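Local coordinates for protein SMG-7 (Caenorhabditis elegans, PDB 3ZHE) that pairs with SMG-5 in a heterodimer whose arrangement of two 14-3-3-like domains is required for efficient nonsense-mediated mRNA decay, at residues B[286-291]-B[320-325]. Residues are numbered along the deposited sequence; the frame is centred on the assembly and turned at random.
Sequences TIWCTA and ALLLCA
W288 has its CG anti to the backbone N (chi1 -160°), and its indole reaches from helix 277-304 to segment 320-325, where L322, its own CG anti to the carbonyl carbon, slides past it in the opposite direction. The setting is the all-helical part of SMG-7 that follows the 14-3-3-like domain, and the contact illustrates how a buried indole can give its N-H to a backbone carbonyl, here L322 O. A type I beta turn from L322 to A325 ends the segment, and both of these residues touch the indole. Over one face lies L322 CD2, in a CH-pi contact 3.8 Å from the centroid of the five-membered ring; from the other side A325 CB meets W288 CZ2 obliquely at 3.9 Å. L321 O approaches the indole edge near its plane. Farther along, A291 meets L322 CD1 through its backbone carbonyl carbon. L263 and M264 of helix 257-270, with L328 and L329 from a loop, also pack on the indole, which is buried. A leucine in place of W288 would probably leave L322 O without its indole donor and open a gap between L322 CD2 and A325 CB. That donor is W288 NE1, 3.0 Å from L322 O. The oxygen lies in the ring plane and receives the N-H on an in-plane lone pair, with the bond bent to 144° at the hydrogen.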
loop_
_atom_site.group_PDB
_atom_site.type_symbol
_atom_site.label_atom_id
_atom_site.label_comp_id
_atom_site.label_asym_id
_atom_site.label_seq_id
_atom_site.Cartn_x
_atom_site.Cartn_y
_atom_site.Cartn_z
ATOM N N THR B 286 -11.695 -32.789 -32.723
ATOM C CA THR B 286 -11.420 -33.998 -31.950
ATOM C C THR B 286 -11.087 -33.657 -30.499
ATOM O O THR B 286 -11.751 -34.139 -29.565
ATOM C CB THR B 286 -10.257 -34.807 -32.559
ATOM O OG1 THR B 286 -10.565 -35.140 -33.917
ATOM C CG2 THR B 286 -10.022 -36.089 -31.772
ATOM N N ILE B 287 -10.069 -32.817 -30.317
ATOM C CA ILE B 287 -9.657 -32.417 -28.966
ATOM C C ILE B 287 -10.815 -31.815 -28.167
ATOM O O ILE B 287 -11.111 -32.241 -27.042
ATOM C CB ILE B 287 -8.503 -31.396 -29.004
ATOM C CG1 ILE B 287 -7.270 -32.007 -29.670
ATOM C CG2 ILE B 287 -8.168 -30.913 -27.598
ATOM C CD1 ILE B 287 -6.077 -31.078 -29.709
ATOM N N TRP B 288 -11.462 -30.828 -28.777
ATOM C CA TRP B 288 -12.582 -30.106 -28.187
ATOM C C TRP B 288 -13.686 -31.045 -27.713
ATOM O O TRP B 288 -14.132 -30.962 -26.570
ATOM C CB TRP B 288 -13.150 -29.130 -29.215
ATOM C CG TRP B 288 -13.956 -28.022 -28.638
ATOM C CD1 TRP B 288 -15.297 -28.022 -28.398
ATOM C CD2 TRP B 288 -13.475 -26.734 -28.240
ATOM N NE1 TRP B 288 -15.682 -26.815 -27.868
ATOM C CE2 TRP B 288 -14.581 -26.006 -27.762
ATOM C CE3 TRP B 288 -12.215 -26.127 -28.238
ATOM C CZ2 TRP B 288 -14.466 -24.703 -27.288
ATOM C CZ3 TRP B 288 -12.104 -24.833 -27.765
ATOM C CH2 TRP B 288 -13.223 -24.137 -27.296
ATOM N N CYS B 289 -14.121 -31.938 -28.598
ATOM C CA CYS B 289 -15.191 -32.876 -28.269
ATOM C C CYS B 289 -14.796 -33.849 -27.163
ATOM O O CYS B 289 -15.604 -34.143 -26.275
ATOM C CB CYS B 289 -15.655 -33.637 -29.514
ATOM S SG CYS B 289 -16.715 -32.675 -30.615
ATOM N N THR B 290 -13.563 -34.349 -27.215
ATOM C CA THR B 290 -13.070 -35.225 -26.153
ATOM C C THR B 290 -13.157 -34.523 -24.796
ATOM O O THR B 290 -13.691 -35.075 -23.817
ATOM C CB THR B 290 -11.619 -35.674 -26.411
ATOM O OG1 THR B 290 -11.575 -36.510 -27.575
ATOM C CG2 THR B 290 -11.078 -36.447 -25.218
ATOM N N ALA B 291 -12.646 -33.295 -24.756
ATOM C CA ALA B 291 -12.702 -32.473 -23.551
ATOM C C ALA B 291 -14.139 -32.270 -23.071
ATOM O O ALA B 291 -14.422 -32.367 -21.875
ATOM C CB ALA B 291 -12.028 -31.133 -23.796
ATOM N N ALA B 320 -18.531 -23.408 -20.078
ATOM C CA ALA B 320 -19.099 -22.280 -20.806
ATOM C C ALA B 320 -18.172 -21.843 -21.935
ATOM O O ALA B 320 -18.628 -21.366 -22.974
ATOM C CB ALA B 320 -19.375 -21.122 -19.860
ATOM N N LEU B 321 -16.870 -22.012 -21.726
ATOM C CA LEU B 321 -15.884 -21.729 -22.762
ATOM C C LEU B 321 -16.007 -22.739 -23.895
ATOM O O LEU B 321 -15.898 -22.387 -25.070
ATOM C CB LEU B 321 -14.466 -21.759 -22.188
ATOM C CG LEU B 321 -14.017 -20.533 -21.391
ATOM C CD1 LEU B 321 -12.557 -20.666 -20.983
ATOM C CD2 LEU B 321 -14.242 -19.258 -22.192
ATOM N N LEU B 322 -16.235 -23.998 -23.533
ATOM C CA LEU B 322 -16.434 -25.054 -24.517
ATOM C C LEU B 322 -17.692 -24.805 -25.343
ATOM O O LEU B 322 -17.770 -25.191 -26.510
ATOM C CB LEU B 322 -16.502 -26.423 -23.837
ATOM C CG LEU B 322 -15.187 -26.956 -23.266
ATOM C CD1 LEU B 322 -15.398 -28.301 -22.590
ATOM C CD2 LEU B 322 -14.145 -27.066 -24.366
ATOM N N LEU B 323 -18.669 -24.143 -24.733
ATOM C CA LEU B 323 -19.931 -23.843 -25.401
ATOM C C LEU B 323 -19.821 -22.663 -26.363
ATOM O O LEU B 323 -20.770 -22.350 -27.081
ATOM C CB LEU B 323 -21.033 -23.582 -24.371
ATOM C CG LEU B 323 -22.038 -24.714 -24.142
ATOM C CD1 LEU B 323 -21.332 -26.046 -23.937
ATOM C CD2 LEU B 323 -22.929 -24.394 -22.955
ATOM N N CYS B 324 -18.659 -22.015 -26.380
ATOM C CA CYS B 324 -18.436 -20.871 -27.258
ATOM C C CYS B 324 -18.208 -21.300 -28.704
ATOM O O CYS B 324 -18.158 -20.465 -29.606
ATOM C CB CYS B 324 -17.251 -20.033 -26.773
ATOM S SG CYS B 324 -17.565 -19.100 -25.259
ATOM N N ALA B 325 -18.070 -22.605 -28.914
ATOM C CA ALA B 325 -17.886 -23.151 -30.255
ATOM C C ALA B 325 -18.908 -24.249 -30.546
ATOM O O ALA B 325 -18.566 -25.432 -30.548
ATOM C CB ALA B 325 -16.475 -23.683 -30.415
#